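Local coordinates for uncharacterized protein Tm1382 (Thermotoga maritima, PDB 3E57), which is of unknown function but carries a Nudix hydrolase domain and so probably hydrolyses a nucleoside diphosphate linked to another moiety, at residues I18-T23 and T66-P71. Numbering follows the deposited sequence.
Sequences ILVVKT and TKQVIP
V21 and K67 face each other as an antiparallel hydrogen-bonded pair and clamp strand 18-22 to strand 66-71, the two running antiparallel at 145°. K67 N reaches V21 O at 2.8 Å, and V21 N returns the bond to K67 O at 2.9 Å. Two residues on, V69 N meets L19 O at 3.1 Å. The strands part beyond this bond, where I18 and I70 no longer pair, and a water donates to both L19 O and V69 O, bridging them.

The tight packing is apolar and lies on both faces. On one, L19 CG is anti to the backbone N (chi1 -177°), beside the carbonyl carbon, from where CD2 reaches V69 CB at 4.0 Å; V21 CG1 approaches V69 CG2 more distantly. F119 of helix 115-130 closes over V69. On the other face, Q68 CG meets I18 CD1 at 3.9 Å and V20 CG1 at 4.0 Å, both from the strand 18-22 side, while its OE1 is hydrogen-bonded to H106.

T66, though partly exposed, also packs closely, its CB 3.4 Å from V21 O. T23 OG1 rests near K67 CG but bonds to E64 O, just as the chain enters helix 23-30. The loose, solvent side is K22, whose CB points away from strand 66-71; only its CA is brushed by T66 CG2.

Strand 18-22 thus lies in the sheet between strands 53-56 and 66-77. Three main-chain bonds and apolar packing hold it to the latter, with the amine of buried K67 hydrogen-bonded to N145 OD1.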
loop_
_atom_site.group_PDB
_atom_site.type_symbol
_atom_site.label_atom_id
_atom_site.label_comp_id
_atom_site.label_asym_id
_atom_site.label_seq_id
_atom_site.Cartn_x
_atom_site.Cartn_y
_atom_site.Cartn_z
ATOM N N ILE B 18 3.670 20.940 -16.298
ATOM C CA ILE B 18 2.979 19.660 -16.090
ATOM C C ILE B 18 1.931 19.686 -14.976
ATOM O O ILE B 18 1.984 20.531 -14.088
ATOM C CB ILE B 18 3.983 18.491 -15.872
ATOM C CG1 ILE B 18 5.031 18.808 -14.794
ATOM C CG2 ILE B 18 4.683 18.158 -17.175
ATOM C CD1 ILE B 18 4.551 18.678 -13.379
ATOM N N LEU B 19 0.976 18.752 -15.045
ATOM C CA LEU B 19 -0.159 18.716 -14.122
ATOM C C LEU B 19 0.271 18.300 -12.718
ATOM O O LEU B 19 0.942 17.272 -12.527
ATOM C CB LEU B 19 -1.255 17.763 -14.631
ATOM C CG LEU B 19 -2.557 17.638 -13.821
ATOM C CD1 LEU B 19 -3.308 18.964 -13.776
ATOM C CD2 LEU B 19 -3.445 16.544 -14.395
ATOM N N VAL B 20 -0.143 19.104 -11.743
ATOM C CA VAL B 20 0.138 18.850 -10.339
ATOM C C VAL B 20 -1.098 19.128 -9.494
ATOM O O VAL B 20 -2.038 19.761 -9.956
ATOM C CB VAL B 20 1.316 19.718 -9.842
ATOM C CG1 VAL B 20 2.586 19.356 -10.584
ATOM C CG2 VAL B 20 1.011 21.228 -10.008
ATOM N N VAL B 21 -1.098 18.616 -8.266
ATOM C CA VAL B 21 -2.054 19.025 -7.241
ATOM C C VAL B 21 -1.288 19.321 -5.961
ATOM O O VAL B 21 -0.194 18.810 -5.763
ATOM C CB VAL B 21 -3.122 17.948 -6.954
ATOM C CG1 VAL B 21 -4.003 17.731 -8.162
ATOM C CG2 VAL B 21 -2.469 16.637 -6.511
ATOM N N LYS B 22 -1.849 20.175 -5.110
ATOM C CA LYS B 22 -1.274 20.424 -3.792
ATOM C C LYS B 22 -1.476 19.167 -2.961
ATOM O O LYS B 22 -2.541 18.557 -3.006
ATOM C CB LYS B 22 -1.931 21.630 -3.102
ATOM C CG LYS B 22 -1.646 22.973 -3.773
ATOM C CD LYS B 22 -1.912 24.178 -2.840
ATOM C CE LYS B 22 -3.373 24.273 -2.376
ATOM N NZ LYS B 22 -3.676 25.593 -1.695
ATOM N N THR B 23 -0.447 18.776 -2.219
ATOM C CA THR B 23 -0.534 17.618 -1.351
ATOM C C THR B 23 -1.652 17.798 -0.326
ATOM O O THR B 23 -2.397 16.856 -0.054
ATOM C CB THR B 23 0.813 17.344 -0.655
ATOM O OG1 THR B 23 1.838 17.193 -1.645
ATOM C CG2 THR B 23 0.741 16.082 0.177
ATOM N N THR B 66 3.585 19.684 -3.458
ATOM C CA THR B 66 2.736 19.250 -4.560
ATOM C C THR B 66 3.067 17.822 -4.995
ATOM O O THR B 66 4.160 17.296 -4.727
ATOM C CB THR B 66 2.874 20.187 -5.783
ATOM O OG1 THR B 66 4.253 20.291 -6.157
ATOM C CG2 THR B 66 2.319 21.580 -5.469
ATOM N N LYS B 67 2.100 17.201 -5.662
ATOM C CA LYS B 67 2.301 15.901 -6.273
ATOM C C LYS B 67 1.998 15.984 -7.766
ATOM O O LYS B 67 0.982 16.541 -8.179
ATOM C CB LYS B 67 1.450 14.838 -5.557
ATOM C CG LYS B 67 2.036 14.491 -4.196
ATOM C CD LYS B 67 1.289 13.386 -3.458
ATOM C CE LYS B 67 2.190 12.704 -2.406
ATOM N NZ LYS B 67 2.923 11.487 -2.960
ATOM N N GLN B 68 2.921 15.459 -8.562
ATOM C CA GLN B 68 2.790 15.391 -10.003
ATOM C C GLN B 68 1.867 14.239 -10.361
ATOM O O GLN B 68 2.100 13.111 -9.941
ATOM C CB GLN B 68 4.165 15.173 -10.629
ATOM C CG GLN B 68 5.162 16.300 -10.311
ATOM C CD GLN B 68 6.598 15.867 -10.434
ATOM O OE1 GLN B 68 7.006 15.318 -11.455
ATOM N NE2 GLN B 68 7.383 16.120 -9.394
ATOM N N VAL B 69 0.812 14.523 -11.117
ATOM C CA VAL B 69 -0.140 13.486 -11.517
ATOM C C VAL B 69 0.411 12.674 -12.689
ATOM O O VAL B 69 0.653 13.213 -13.777
ATOM C CB VAL B 69 -1.489 14.092 -11.882
ATOM C CG1 VAL B 69 -2.427 13.019 -12.422
ATOM C CG2 VAL B 69 -2.073 14.790 -10.667
ATOM N N ILE B 70 0.612 11.378 -12.440
ATOM C CA ILE B 70 1.234 10.464 -13.385
ATOM C C ILE B 70 0.229 9.384 -13.800
ATOM O O ILE B 70 -0.039 8.461 -13.021
ATOM C CB ILE B 70 2.480 9.773 -12.753
ATOM C CG1 ILE B 70 3.452 10.805 -12.168
ATOM C CG2 ILE B 70 3.200 8.906 -13.782
ATOM C CD1 ILE B 70 4.032 11.761 -13.193
ATOM N N PRO B 71 -0.346 9.496 -15.011
ATOM C CA PRO B 71 -1.067 8.346 -15.535
ATOM C C PRO B 71 -0.103 7.167 -15.659
ATOM O O PRO B 71 1.034 7.358 -16.077
ATOM C CB PRO B 71 -1.555 8.830 -16.908
ATOM C CG PRO B 71 -0.668 9.991 -17.250
ATOM C CD PRO B 71 -0.407 10.642 -15.942
HETATM O O HOH W 1 1.828 15.447 -14.633
#